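Local coordinates for protein 2-oxoglutarate dehydrogenase E3 component (Thermus thermophilus, PDB 2YQU) that probably catalyses the NAD(+)-dependent reoxidation of protein-bound dihydrolipoyl groups, using one FAD per subunit, at residues A[132-137]-A[318-323]; A[171-176]-A[229-234]; A[224-229]-A[249-254]; A[288-293]-A[298-303]. All blocks are in the same frame, centred on the assembly; numbering follows the deposited sequence.

Contact 1: residues A[132-137]-A[318-323]. With FAD (flavin-adenine dinucleotide), chain D.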
# COMPACT_ATOMS: atom_id res chain seq x y z
N TYR A 132 38.49 9.86 2.56
CA TYR A 132 37.60 8.90 3.20
C TYR A 132 37.41 7.68 2.30
O TYR A 132 37.35 7.81 1.09
CB TYR A 132 36.23 9.52 3.44
CG TYR A 132 36.24 10.71 4.35
CD1 TYR A 132 36.17 12.00 3.84
CD2 TYR A 132 36.29 10.54 5.73
CE1 TYR A 132 36.16 13.11 4.69
CE2 TYR A 132 36.29 11.64 6.59
CZ TYR A 132 36.22 12.91 6.06
OH TYR A 132 36.22 13.99 6.91
N ILE A 133 37.33 6.49 2.90
CA ILE A 133 37.04 5.26 2.16
C ILE A 133 35.83 4.61 2.80
O ILE A 133 35.74 4.55 4.02
CB ILE A 133 38.24 4.32 2.20
CG1 ILE A 133 39.45 5.02 1.58
CG2 ILE A 133 37.92 3.01 1.47
CD1 ILE A 133 40.73 4.23 1.67
N LEU A 134 34.92 4.13 1.97
CA LEU A 134 33.67 3.53 2.41
C LEU A 134 33.62 2.12 1.86
O LEU A 134 33.52 1.94 0.65
CB LEU A 134 32.49 4.33 1.89
CG LEU A 134 31.09 3.76 2.15
CD1 LEU A 134 30.83 3.63 3.64
CD2 LEU A 134 30.05 4.64 1.49
N ILE A 135 33.72 1.15 2.75
CA ILE A 135 33.64 -0.27 2.40
C ILE A 135 32.18 -0.69 2.37
O ILE A 135 31.50 -0.66 3.39
CB ILE A 135 34.41 -1.15 3.41
CG1 ILE A 135 35.88 -0.71 3.48
CG2 ILE A 135 34.34 -2.62 2.99
CD1 ILE A 135 36.61 -1.21 4.68
N ALA A 136 31.72 -1.10 1.18
CA ALA A 136 30.35 -1.51 0.93
C ALA A 136 30.36 -2.75 0.03
O ALA A 136 29.68 -2.80 -0.99
CB ALA A 136 29.56 -0.36 0.30
N THR A 137 31.15 -3.74 0.44
CA THR A 137 31.38 -4.97 -0.33
C THR A 137 30.31 -6.06 -0.19
O THR A 137 30.40 -7.11 -0.84
CB THR A 137 32.76 -5.56 0.05
OG1 THR A 137 32.93 -5.60 1.48
CG2 THR A 137 33.88 -4.68 -0.44
N ILE A 318 23.87 6.73 3.41
CA ILE A 318 23.50 8.14 3.59
C ILE A 318 24.10 8.69 4.88
O ILE A 318 24.71 9.77 4.89
CB ILE A 318 21.95 8.31 3.60
CG1 ILE A 318 21.33 7.94 2.24
CG2 ILE A 318 21.56 9.74 4.01
CD1 ILE A 318 21.74 8.79 1.11
N ALA A 319 23.92 7.95 5.98
CA ALA A 319 24.38 8.38 7.30
C ALA A 319 25.90 8.47 7.37
O ALA A 319 26.44 9.36 8.02
CB ALA A 319 23.87 7.43 8.38
N ALA A 320 26.58 7.55 6.69
CA ALA A 320 28.04 7.51 6.70
C ALA A 320 28.62 8.75 6.03
O ALA A 320 29.49 9.40 6.59
CB ALA A 320 28.54 6.26 5.99
N VAL A 321 28.11 9.07 4.84
CA VAL A 321 28.66 10.20 4.07
C VAL A 321 28.24 11.54 4.67
O VAL A 321 28.99 12.51 4.61
CB VAL A 321 28.34 10.11 2.55
CG1 VAL A 321 28.89 8.81 1.96
CG2 VAL A 321 26.85 10.25 2.27
N GLU A 322 27.06 11.59 5.25
CA GLU A 322 26.63 12.77 5.99
C GLU A 322 27.50 13.00 7.23
O GLU A 322 27.75 14.14 7.60
CB GLU A 322 25.15 12.66 6.35
CG GLU A 322 24.26 12.93 5.14
CD GLU A 322 22.77 12.94 5.46
OE1 GLU A 322 21.99 13.30 4.55
OE2 GLU A 322 22.38 12.59 6.61
N HIS A 323 27.99 11.92 7.84
CA HIS A 323 28.90 12.05 8.99
C HIS A 323 30.28 12.53 8.53
O HIS A 323 30.89 13.36 9.20
CB HIS A 323 29.05 10.72 9.73
CG HIS A 323 29.88 10.82 10.97
ND1 HIS A 323 31.10 10.21 11.11
CD2 HIS A 323 29.66 11.50 12.12
CE1 HIS A 323 31.60 10.48 12.30
NE2 HIS A 323 30.74 11.26 12.94
PA FAD D . 25.76 -5.57 -2.34
O1A FAD D . 26.04 -7.02 -2.27
O2A FAD D . 24.38 -5.24 -2.94
O5B FAD D . 26.94 -4.85 -3.15
C5B FAD D . 28.27 -5.21 -2.89
C4B FAD D . 29.04 -5.00 -4.18
O4B FAD D . 30.42 -4.95 -3.86
C3B FAD D . 28.86 -6.15 -5.17
O3B FAD D . 28.36 -5.67 -6.39
C2B FAD D . 30.26 -6.73 -5.35
O2B FAD D . 30.51 -7.10 -6.68
C1B FAD D . 31.15 -5.58 -4.89
N9A FAD D . 32.45 -5.93 -4.32
C8A FAD D . 32.72 -6.76 -3.26
N7A FAD D . 34.05 -6.75 -3.03
C5A FAD D . 34.63 -5.91 -3.92
C6A FAD D . 35.95 -5.53 -4.15
N6A FAD D . 36.94 -5.86 -3.32
N1A FAD D . 36.19 -4.64 -5.16
C2A FAD D . 35.20 -4.12 -5.95
N3A FAD D . 33.89 -4.51 -5.72
C4A FAD D . 33.63 -5.39 -4.73
N1 FAD D . 16.95 -7.01 0.28
C2 FAD D . 15.84 -6.22 0.46
O2 FAD D . 15.88 -5.22 1.20
N3 FAD D . 14.67 -6.54 -0.17
C4 FAD D . 14.59 -7.64 -0.98
O4 FAD D . 13.59 -7.76 -1.67
C4X FAD D . 15.71 -8.45 -1.19
N5 FAD D . 15.64 -9.57 -2.01
C5X FAD D . 16.77 -10.35 -2.20
C6 FAD D . 16.70 -11.47 -3.02
C7 FAD D . 17.83 -12.27 -3.22
C7M FAD D . 17.74 -13.42 -4.20
C8 FAD D . 19.03 -11.95 -2.60
C8M FAD D . 20.33 -12.58 -3.03
C9 FAD D . 19.11 -10.82 -1.77
C9A FAD D . 17.97 -10.02 -1.56
N10 FAD D . 18.03 -8.91 -0.72
C10 FAD D . 16.90 -8.13 -0.55
C1' FAD D . 19.25 -8.57 0.09
C2' FAD D . 20.02 -7.46 -0.64
O2' FAD D . 20.40 -7.88 -1.94
C3' FAD D . 21.23 -6.97 0.16
O3' FAD D . 20.83 -6.65 1.48
C4' FAD D . 21.83 -5.73 -0.48
O4' FAD D . 22.23 -5.99 -1.80
C5' FAD D . 23.01 -5.21 0.36
O5' FAD D . 23.61 -4.11 -0.28
P FAD D . 25.18 -3.81 -0.09
O1P FAD D . 25.52 -2.53 -0.78
O2P FAD D . 25.59 -3.91 1.37
O3P FAD D . 25.96 -5.01 -0.84
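Leu134, in strand 133-135, meets Ala320 and Val321 on helix 310-326 with its two terminal methyls. Its CG lies anti to the backbone N (chi1 174°), and the branch beyond it is split between the two partners. CD1 faces Ala320 CB at 4.2 Å. CD2 lies 4.4 Å from Val321 CG1. The touch is light and purely apolar, and all three residues are buried. Leu4, Ala16 and Tyr298 also pack on Leu134.

The next residue, Ile135, faces Ile284 and Ile297. Strand 133-135 belongs to the parallel, Rossmann-type FAD domain, between strands 2-7 and 297-299, and helix 310-326 packs against this sheet.

Past the strand, the chain reaches the cofactor. Ala136 O lies 3.4 Å from C5B of FAD, beside the adenosine ribose. Thr137 brings its methyl to the adenine: CG2 is 3.3 Å from N7A of FAD, and CB is 3.5 Å from C8A of FAD. Its hydroxyl sits between the backbone N and the carbonyl carbon (chi1 47°), from where OG1 hydrogen-bonds to Tyr265 O while the methyl keeps to the adenine.

Contact 2: residues A[171-176]-A[229-234]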
# COMPACT_ATOMS: atom_id res chain seq x y z
N ILE A 171 14.00 -28.75 -3.78
CA ILE A 171 14.20 -28.68 -2.34
C ILE A 171 14.92 -27.37 -2.06
O ILE A 171 15.93 -27.07 -2.68
CB ILE A 171 15.02 -29.88 -1.82
CG1 ILE A 171 14.25 -31.19 -2.01
CG2 ILE A 171 15.37 -29.69 -0.34
CD1 ILE A 171 15.09 -32.43 -1.84
N VAL A 172 14.38 -26.60 -1.14
CA VAL A 172 15.03 -25.40 -0.62
C VAL A 172 15.61 -25.73 0.76
O VAL A 172 14.88 -26.04 1.70
CB VAL A 172 14.04 -24.22 -0.50
CG1 VAL A 172 14.74 -22.98 0.03
CG2 VAL A 172 13.34 -23.95 -1.84
N VAL A 173 16.93 -25.66 0.88
CA VAL A 173 17.61 -25.84 2.16
C VAL A 173 17.76 -24.47 2.80
O VAL A 173 18.57 -23.65 2.36
CB VAL A 173 19.00 -26.50 1.99
CG1 VAL A 173 19.66 -26.73 3.34
CG2 VAL A 173 18.88 -27.82 1.25
N GLY A 174 16.98 -24.24 3.85
CA GLY A 174 16.96 -22.97 4.54
C GLY A 174 15.58 -22.35 4.46
O GLY A 174 15.01 -22.25 3.37
N GLY A 175 15.04 -21.91 5.59
CA GLY A 175 13.70 -21.37 5.66
C GLY A 175 13.68 -19.86 5.88
O GLY A 175 12.75 -19.34 6.47
N GLY A 176 14.71 -19.17 5.39
CA GLY A 176 14.76 -17.72 5.47
C GLY A 176 14.01 -17.07 4.32
O GLY A 176 13.41 -17.74 3.49
N VAL A 229 14.92 -29.87 11.27
CA VAL A 229 15.59 -30.89 10.45
C VAL A 229 17.00 -30.41 10.09
O VAL A 229 17.17 -29.33 9.53
CB VAL A 229 14.78 -31.15 9.15
CG1 VAL A 229 15.59 -31.94 8.13
CG2 VAL A 229 13.47 -31.86 9.48
N ARG A 230 17.99 -31.22 10.42
CA ARG A 230 19.38 -30.90 10.09
C ARG A 230 19.82 -31.62 8.82
O ARG A 230 19.94 -32.85 8.79
CB ARG A 230 20.31 -31.28 11.24
CG ARG A 230 21.75 -30.84 10.98
CD ARG A 230 22.59 -30.75 12.24
NE ARG A 230 22.95 -32.06 12.76
CZ ARG A 230 23.98 -32.79 12.34
NH1 ARG A 230 24.78 -32.37 11.37
NH2 ARG A 230 24.22 -33.96 12.90
N VAL A 231 20.09 -30.85 7.78
CA VAL A 231 20.67 -31.38 6.55
C VAL A 231 22.15 -31.65 6.79
O VAL A 231 22.87 -30.79 7.31
CB VAL A 231 20.49 -30.39 5.37
CG1 VAL A 231 21.22 -30.88 4.13
CG2 VAL A 231 19.01 -30.18 5.09
N THR A 232 22.60 -32.84 6.41
CA THR A 232 23.98 -33.26 6.63
C THR A 232 24.79 -33.32 5.34
O THR A 232 26.02 -33.32 5.39
CB THR A 232 24.02 -34.63 7.33
OG1 THR A 232 23.18 -35.56 6.64
CG2 THR A 232 23.44 -34.55 8.72
N ALA A 233 24.12 -33.39 4.19
CA ALA A 233 24.80 -33.35 2.90
C ALA A 233 23.86 -32.93 1.78
O ALA A 233 22.67 -33.21 1.82
CB ALA A 233 25.40 -34.73 2.58
N VAL A 234 24.41 -32.25 0.79
CA VAL A 234 23.72 -32.00 -0.47
C VAL A 234 24.70 -32.34 -1.57
O VAL A 234 25.79 -31.78 -1.62
CB VAL A 234 23.24 -30.55 -0.61
CG1 VAL A 234 22.48 -30.35 -1.93
CG2 VAL A 234 22.36 -30.17 0.58
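Val173 holds CG1 opposite its backbone N (chi1 -178°) and CG2 opposite its carbonyl carbon. Val231 has the same rotamer (chi1 174°), and it is CG2, the methyl beside its backbone N, that reaches across. Val173 CG1 and Val231 CG2 are 3.9 Å apart, and the two side chains cross obliquely. The second methyl of Val173 has a partner of its own: CG2 lies 4.3 Å from Val234 CG2. Val173 thus fits against two valines of strand 231-237, one for each branch.

That two residues three apart point the same way follows from a classic beta bulge. Thr232 and Ala233 both face Glu244 of the adjoining strand, so the usual alternation is shifted by one. Val231 and Val234 then both turn toward Val173, and Trp146 packs on both of them.

Strand 169-173 is a strand of the parallel NAD-domain sheet. Its end runs into Gly174, Gly175 and Gly176, part of a glycine-rich turn before helix 177-188 that is predicted to bind NAD(+). Gly175 N hydrogen-bonds to Glu197 OE1. Val231 and Glu197 each contact NAD(+) in another structure of this protein, although none is bound to this chain.

Between these two segments the chemistry is methyl on methyl throughout. The contact should therefore rest on dispersion and the exclusion of water, and on the fit of the valine branches.

Contact 3: residues A[224-229]-A[249-254]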
# COMPACT_ATOMS: atom_id res chain seq x y z
N THR A 224 5.73 -28.08 1.01
CA THR A 224 6.05 -28.90 2.17
C THR A 224 7.08 -28.11 2.98
O THR A 224 8.09 -27.70 2.42
CB THR A 224 6.62 -30.24 1.72
OG1 THR A 224 5.59 -30.99 1.06
CG2 THR A 224 7.04 -31.10 2.91
N ILE A 225 6.78 -27.86 4.25
CA ILE A 225 7.69 -27.15 5.15
C ILE A 225 8.07 -28.08 6.31
O ILE A 225 7.20 -28.55 7.04
CB ILE A 225 7.03 -25.87 5.73
CG1 ILE A 225 6.42 -25.00 4.63
CG2 ILE A 225 8.04 -25.07 6.55
CD1 ILE A 225 7.40 -24.45 3.64
N ARG A 226 9.36 -28.32 6.49
CA ARG A 226 9.85 -29.19 7.55
C ARG A 226 10.90 -28.48 8.37
O ARG A 226 12.03 -28.31 7.92
CB ARG A 226 10.43 -30.47 6.96
CG ARG A 226 9.42 -31.28 6.17
CD ARG A 226 10.04 -32.47 5.51
NE ARG A 226 10.56 -33.40 6.51
CZ ARG A 226 11.29 -34.47 6.24
NH1 ARG A 226 11.62 -34.77 4.99
NH2 ARG A 226 11.70 -35.24 7.24
N THR A 227 10.51 -28.07 9.56
CA THR A 227 11.42 -27.43 10.50
C THR A 227 12.01 -28.47 11.45
O THR A 227 11.58 -29.63 11.46
CB THR A 227 10.70 -26.33 11.29
OG1 THR A 227 9.59 -26.90 12.01
CG2 THR A 227 10.06 -25.31 10.35
N GLY A 228 13.01 -28.07 12.23
CA GLY A 228 13.67 -28.98 13.15
C GLY A 228 14.42 -30.12 12.48
O GLY A 228 14.57 -31.20 13.05
N VAL A 229 14.92 -29.87 11.27
CA VAL A 229 15.59 -30.89 10.45
C VAL A 229 17.00 -30.41 10.09
O VAL A 229 17.17 -29.33 9.53
CB VAL A 229 14.78 -31.15 9.15
CG1 VAL A 229 15.59 -31.94 8.13
CG2 VAL A 229 13.47 -31.86 9.48
N GLU A 249 17.67 -40.31 6.45
CA GLU A 249 16.70 -40.02 5.40
C GLU A 249 17.36 -39.29 4.23
O GLU A 249 18.17 -38.39 4.42
CB GLU A 249 15.53 -39.19 5.93
CG GLU A 249 14.41 -38.98 4.92
CD GLU A 249 13.27 -38.13 5.45
OE1 GLU A 249 12.41 -37.73 4.64
OE2 GLU A 249 13.23 -37.86 6.66
N VAL A 250 17.01 -39.71 3.01
CA VAL A 250 17.54 -39.12 1.79
C VAL A 250 16.39 -38.63 0.93
O VAL A 250 15.48 -39.40 0.62
CB VAL A 250 18.38 -40.14 0.99
CG1 VAL A 250 18.97 -39.50 -0.26
CG2 VAL A 250 19.48 -40.73 1.87
N LEU A 251 16.42 -37.35 0.58
CA LEU A 251 15.47 -36.77 -0.34
C LEU A 251 16.13 -36.60 -1.69
O LEU A 251 17.33 -36.36 -1.78
CB LEU A 251 14.96 -35.42 0.18
CG LEU A 251 14.13 -35.46 1.46
CD1 LEU A 251 13.85 -34.04 1.94
CD2 LEU A 251 12.84 -36.22 1.27
N GLU A 252 15.35 -36.74 -2.75
CA GLU A 252 15.82 -36.54 -4.11
C GLU A 252 14.99 -35.44 -4.75
O GLU A 252 13.80 -35.32 -4.50
CB GLU A 252 15.69 -37.84 -4.91
CG GLU A 252 16.94 -38.70 -4.85
CD GLU A 252 16.70 -40.14 -5.27
OE1 GLU A 252 17.45 -41.03 -4.80
OE2 GLU A 252 15.77 -40.39 -6.06
N ALA A 253 15.64 -34.64 -5.59
CA ALA A 253 14.97 -33.59 -6.35
C ALA A 253 15.73 -33.27 -7.64
O ALA A 253 16.86 -33.71 -7.84
CB ALA A 253 14.82 -32.34 -5.49
N ASP A 254 15.09 -32.52 -8.53
CA ASP A 254 15.72 -32.10 -9.78
C ASP A 254 16.71 -30.96 -9.57
O ASP A 254 17.72 -30.85 -10.27
CB ASP A 254 14.65 -31.67 -10.78
CG ASP A 254 13.71 -32.79 -11.13
OD1 ASP A 254 12.62 -32.86 -10.52
OD2 ASP A 254 13.99 -33.65 -11.99
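Arg226 NH2 donates to Glu249 OE2 at 3.1 Å in a nearly straight bond, with an N-H...O angle of 174°. The acceptor lies in the guanidinium plane and is met on the syn side of the carboxylate. The companion bond, from Arg226 NH1 to Glu249 OE1, is also 3.1 Å but more bent, and it reaches OE1 from above the carboxylate plane. Together they make an end-on, two-pronged salt bridge, each nitrogen taking one oxygen. The two flat groups are not quite coplanar: their planes differ by 27°.

The side chains come from opposite directions. Glu249 is extended, whereas Arg226 bends at chi3 (63°) to bring its end to the acid. Two bonds side by side should restrain rotation of both groups. Leu251 adds an apolar neighbour: its CD1 lies 3.8 Å from Arg226 NH1, and it also packs on Leu196. Leu245 touches Arg226 as well. All three contact residues are only partly buried, so solvent probably screens the charges to some degree.

The bridge ties edge strand 224-226 to the turn that leads into strand 250-253, the edge strand of another sheet. Strand 224-226 is outermost in the parallel sheet of the NAD domain. Strand 250-253 is outermost in the three-stranded antiparallel meander that follows. A parallel sheet with such a meander beside it is the usual build of the NAD domain in this family of disulfide oxidoreductases.

Contact 4: residues A[288-293]-A[298-303]. With FAD (flavin-adenine dinucleotide), chain D.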
# COMPACT_ATOMS: atom_id res chain seq x y z
N GLU A 288 28.70 3.67 16.10
CA GLU A 288 27.35 4.17 15.81
C GLU A 288 27.29 5.17 14.65
O GLU A 288 26.21 5.48 14.17
CB GLU A 288 26.71 4.77 17.07
CG GLU A 288 27.54 5.81 17.80
CD GLU A 288 26.76 6.47 18.93
OE1 GLU A 288 27.28 6.50 20.08
OE2 GLU A 288 25.63 6.95 18.68
N HIS A 289 28.44 5.67 14.20
CA HIS A 289 28.51 6.51 13.01
C HIS A 289 29.05 5.77 11.79
O HIS A 289 29.36 6.39 10.78
CB HIS A 289 29.36 7.74 13.30
CG HIS A 289 28.91 8.48 14.52
ND1 HIS A 289 28.08 9.57 14.45
CD2 HIS A 289 29.15 8.26 15.83
CE1 HIS A 289 27.85 10.01 15.68
NE2 HIS A 289 28.48 9.23 16.53
N LEU A 290 29.14 4.45 11.91
CA LEU A 290 29.58 3.54 10.84
C LEU A 290 31.07 3.65 10.53
O LEU A 290 31.52 3.21 9.48
CB LEU A 290 28.72 3.71 9.59
CG LEU A 290 27.23 3.49 9.88
CD1 LEU A 290 26.35 4.17 8.86
CD2 LEU A 290 26.93 1.99 9.96
N ARG A 291 31.85 4.22 11.45
CA ARG A 291 33.30 4.24 11.31
C ARG A 291 33.89 2.92 11.79
O ARG A 291 33.48 2.39 12.82
CB ARG A 291 33.94 5.35 12.16
CG ARG A 291 33.55 6.75 11.81
CD ARG A 291 34.06 7.76 12.85
NE ARG A 291 33.40 7.57 14.14
CZ ARG A 291 33.47 8.42 15.17
NH1 ARG A 291 34.14 9.55 15.09
NH2 ARG A 291 32.83 8.13 16.30
N THR A 292 34.88 2.42 11.06
CA THR A 292 35.70 1.33 11.55
C THR A 292 36.64 1.90 12.61
O THR A 292 36.54 3.09 12.96
CB THR A 292 36.54 0.69 10.42
OG1 THR A 292 37.48 1.65 9.91
CG2 THR A 292 35.68 0.31 9.21
N ARG A 293 37.56 1.08 13.09
CA ARG A 293 38.54 1.54 14.08
C ARG A 293 39.54 2.53 13.47
O ARG A 293 40.21 3.26 14.21
CB ARG A 293 39.25 0.35 14.74
CG ARG A 293 40.23 -0.39 13.86
CD ARG A 293 41.01 -1.46 14.61
NE ARG A 293 41.50 -2.52 13.74
CZ ARG A 293 41.85 -3.74 14.15
NH1 ARG A 293 42.30 -4.63 13.27
NH2 ARG A 293 41.73 -4.10 15.43
N TYR A 298 34.92 3.96 6.71
CA TYR A 298 33.59 3.59 7.16
C TYR A 298 33.20 2.27 6.51
O TYR A 298 33.76 1.88 5.49
CB TYR A 298 32.59 4.66 6.75
CG TYR A 298 32.72 6.01 7.43
CD1 TYR A 298 33.84 6.82 7.21
CD2 TYR A 298 31.71 6.50 8.23
CE1 TYR A 298 33.95 8.07 7.81
CE2 TYR A 298 31.81 7.75 8.84
CZ TYR A 298 32.93 8.53 8.63
OH TYR A 298 33.02 9.77 9.23
N ALA A 299 32.22 1.59 7.09
CA ALA A 299 31.68 0.37 6.49
C ALA A 299 30.18 0.30 6.71
O ALA A 299 29.69 0.71 7.75
CB ALA A 299 32.35 -0.85 7.07
N ILE A 300 29.47 -0.24 5.72
CA ILE A 300 28.00 -0.22 5.68
C ILE A 300 27.43 -1.46 5.00
O ILE A 300 28.12 -2.18 4.29
CB ILE A 300 27.48 1.01 4.90
CG1 ILE A 300 27.97 0.97 3.44
CG2 ILE A 300 27.88 2.32 5.61
CD1 ILE A 300 27.29 1.94 2.48
N GLY A 301 26.13 -1.66 5.18
CA GLY A 301 25.41 -2.70 4.48
C GLY A 301 25.66 -4.09 5.01
O GLY A 301 25.94 -4.29 6.19
N ASP A 302 25.54 -5.06 4.11
CA ASP A 302 25.66 -6.47 4.46
C ASP A 302 27.01 -6.85 5.07
O ASP A 302 27.11 -7.89 5.69
CB ASP A 302 25.43 -7.36 3.24
CG ASP A 302 23.98 -7.48 2.84
OD1 ASP A 302 23.70 -8.36 1.98
OD2 ASP A 302 23.08 -6.76 3.31
N VAL A 303 28.05 -6.03 4.86
CA VAL A 303 29.37 -6.34 5.41
C VAL A 303 29.53 -5.99 6.90
O VAL A 303 30.49 -6.39 7.52
CB VAL A 303 30.51 -5.70 4.57
CG1 VAL A 303 30.78 -4.25 4.99
CG2 VAL A 303 31.78 -6.53 4.69
PA FAD D . 25.76 -5.57 -2.34
O1A FAD D . 26.04 -7.02 -2.27
O2A FAD D . 24.38 -5.24 -2.94
O5B FAD D . 26.94 -4.85 -3.15
C5B FAD D . 28.27 -5.21 -2.89
C4B FAD D . 29.04 -5.00 -4.18
O4B FAD D . 30.42 -4.95 -3.86
C3B FAD D . 28.86 -6.15 -5.17
O3B FAD D . 28.36 -5.67 -6.39
C2B FAD D . 30.26 -6.73 -5.35
O2B FAD D . 30.51 -7.10 -6.68
C1B FAD D . 31.15 -5.58 -4.89
N9A FAD D . 32.45 -5.93 -4.32
C8A FAD D . 32.72 -6.76 -3.26
N7A FAD D . 34.05 -6.75 -3.03
C5A FAD D . 34.63 -5.91 -3.92
C6A FAD D . 35.95 -5.53 -4.15
N6A FAD D . 36.94 -5.86 -3.32
N1A FAD D . 36.19 -4.64 -5.16
C2A FAD D . 35.20 -4.12 -5.95
N3A FAD D . 33.89 -4.51 -5.72
C4A FAD D . 33.63 -5.39 -4.73
N1 FAD D . 16.95 -7.01 0.28
C2 FAD D . 15.84 -6.22 0.46
O2 FAD D . 15.88 -5.22 1.20
N3 FAD D . 14.67 -6.54 -0.17
C4 FAD D . 14.59 -7.64 -0.98
O4 FAD D . 13.59 -7.76 -1.67
C4X FAD D . 15.71 -8.45 -1.19
N5 FAD D . 15.64 -9.57 -2.01
C5X FAD D . 16.77 -10.35 -2.20
C6 FAD D . 16.70 -11.47 -3.02
C7 FAD D . 17.83 -12.27 -3.22
C7M FAD D . 17.74 -13.42 -4.20
C8 FAD D . 19.03 -11.95 -2.60
C8M FAD D . 20.33 -12.58 -3.03
C9 FAD D . 19.11 -10.82 -1.77
C9A FAD D . 17.97 -10.02 -1.56
N10 FAD D . 18.03 -8.91 -0.72
C10 FAD D . 16.90 -8.13 -0.55
C1' FAD D . 19.25 -8.57 0.09
C2' FAD D . 20.02 -7.46 -0.64
O2' FAD D . 20.40 -7.88 -1.94
C3' FAD D . 21.23 -6.97 0.16
O3' FAD D . 20.83 -6.65 1.48
C4' FAD D . 21.83 -5.73 -0.48
O4' FAD D . 22.23 -5.99 -1.80
C5' FAD D . 23.01 -5.21 0.36
O5' FAD D . 23.61 -4.11 -0.28
P FAD D . 25.18 -3.81 -0.09
O1P FAD D . 25.52 -2.53 -0.78
O2P FAD D . 25.59 -3.91 1.37
O3P FAD D . 25.96 -5.01 -0.84
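Leu290 and Tyr298 meet where a loop closes on strand 297-299, the edge strand of the Rossmann-type FAD domain. This strand leads into the Gly-Asp sequence, Gly301-Asp302, that marks the second FAD motif of the family. The backbones pair at a single beta bridge, Arg291 with Tyr298, and the tight part lies around it. Ala299 N donates to Leu290 O at 3.0 Å. The same oxygen lies 3.1 Å from Tyr298 CA, a CA-H...O contact. Deeper in, Leu290 CD1 packs on Ile300 CG2 at 4.0 Å, the two side chains crossing at about a right angle. Thr292 CG2 and Ala299 CB, 4.1 Å apart, add to this buried packing.

The Tyr298 ring is hemmed in by the loop. Arg291 has its CG anti to the carbonyl carbon, beside the backbone N (chi1 -63°), and this CG sits over one ring face. It is 3.9 Å from the centroid of the Tyr298 ring and offset toward the rim. His289 O comes to the ring edge, 3.4 Å from CE2 of Tyr298. Tyr298 OH hydrogen-bonds to His323 ND1.

The solvent side is that of His289 and Arg291, which are partly exposed. Here the Arg291 guanidinium forms a salt bridge with Asp287 through NE.

Beyond the packed core the chain turns to the cofactor. Asp302 N donates to FAD O2P, a phosphate oxygen, and FAD O3' of the ribityl chain donates to Asp302 OD2 at 2.9 Å.

How the contacts relate
The contacts form two pairs, one in each nucleotide-binding domain. Contacts 1 and 4 have centres about 7 Å apart and share the FAD-domain sheet, where strands 133-135 and 297-299 are neighbours. Both touch FAD. Contacts 2 and 3 are also about 7 Å apart between centres. They share Val229, and Ile171 packs on Leu251 and Ala253. Contacts 1 and 2 lie on opposite sides of the chain's centre, with centres about 36 Å apart. Along the chain, 132-137 comes first, then the NAD-domain segments with contacts 2 and 3 crossing, then contact 4, then 318-323. The NAD domain is thus inserted within the FAD domain, as in related flavoproteins.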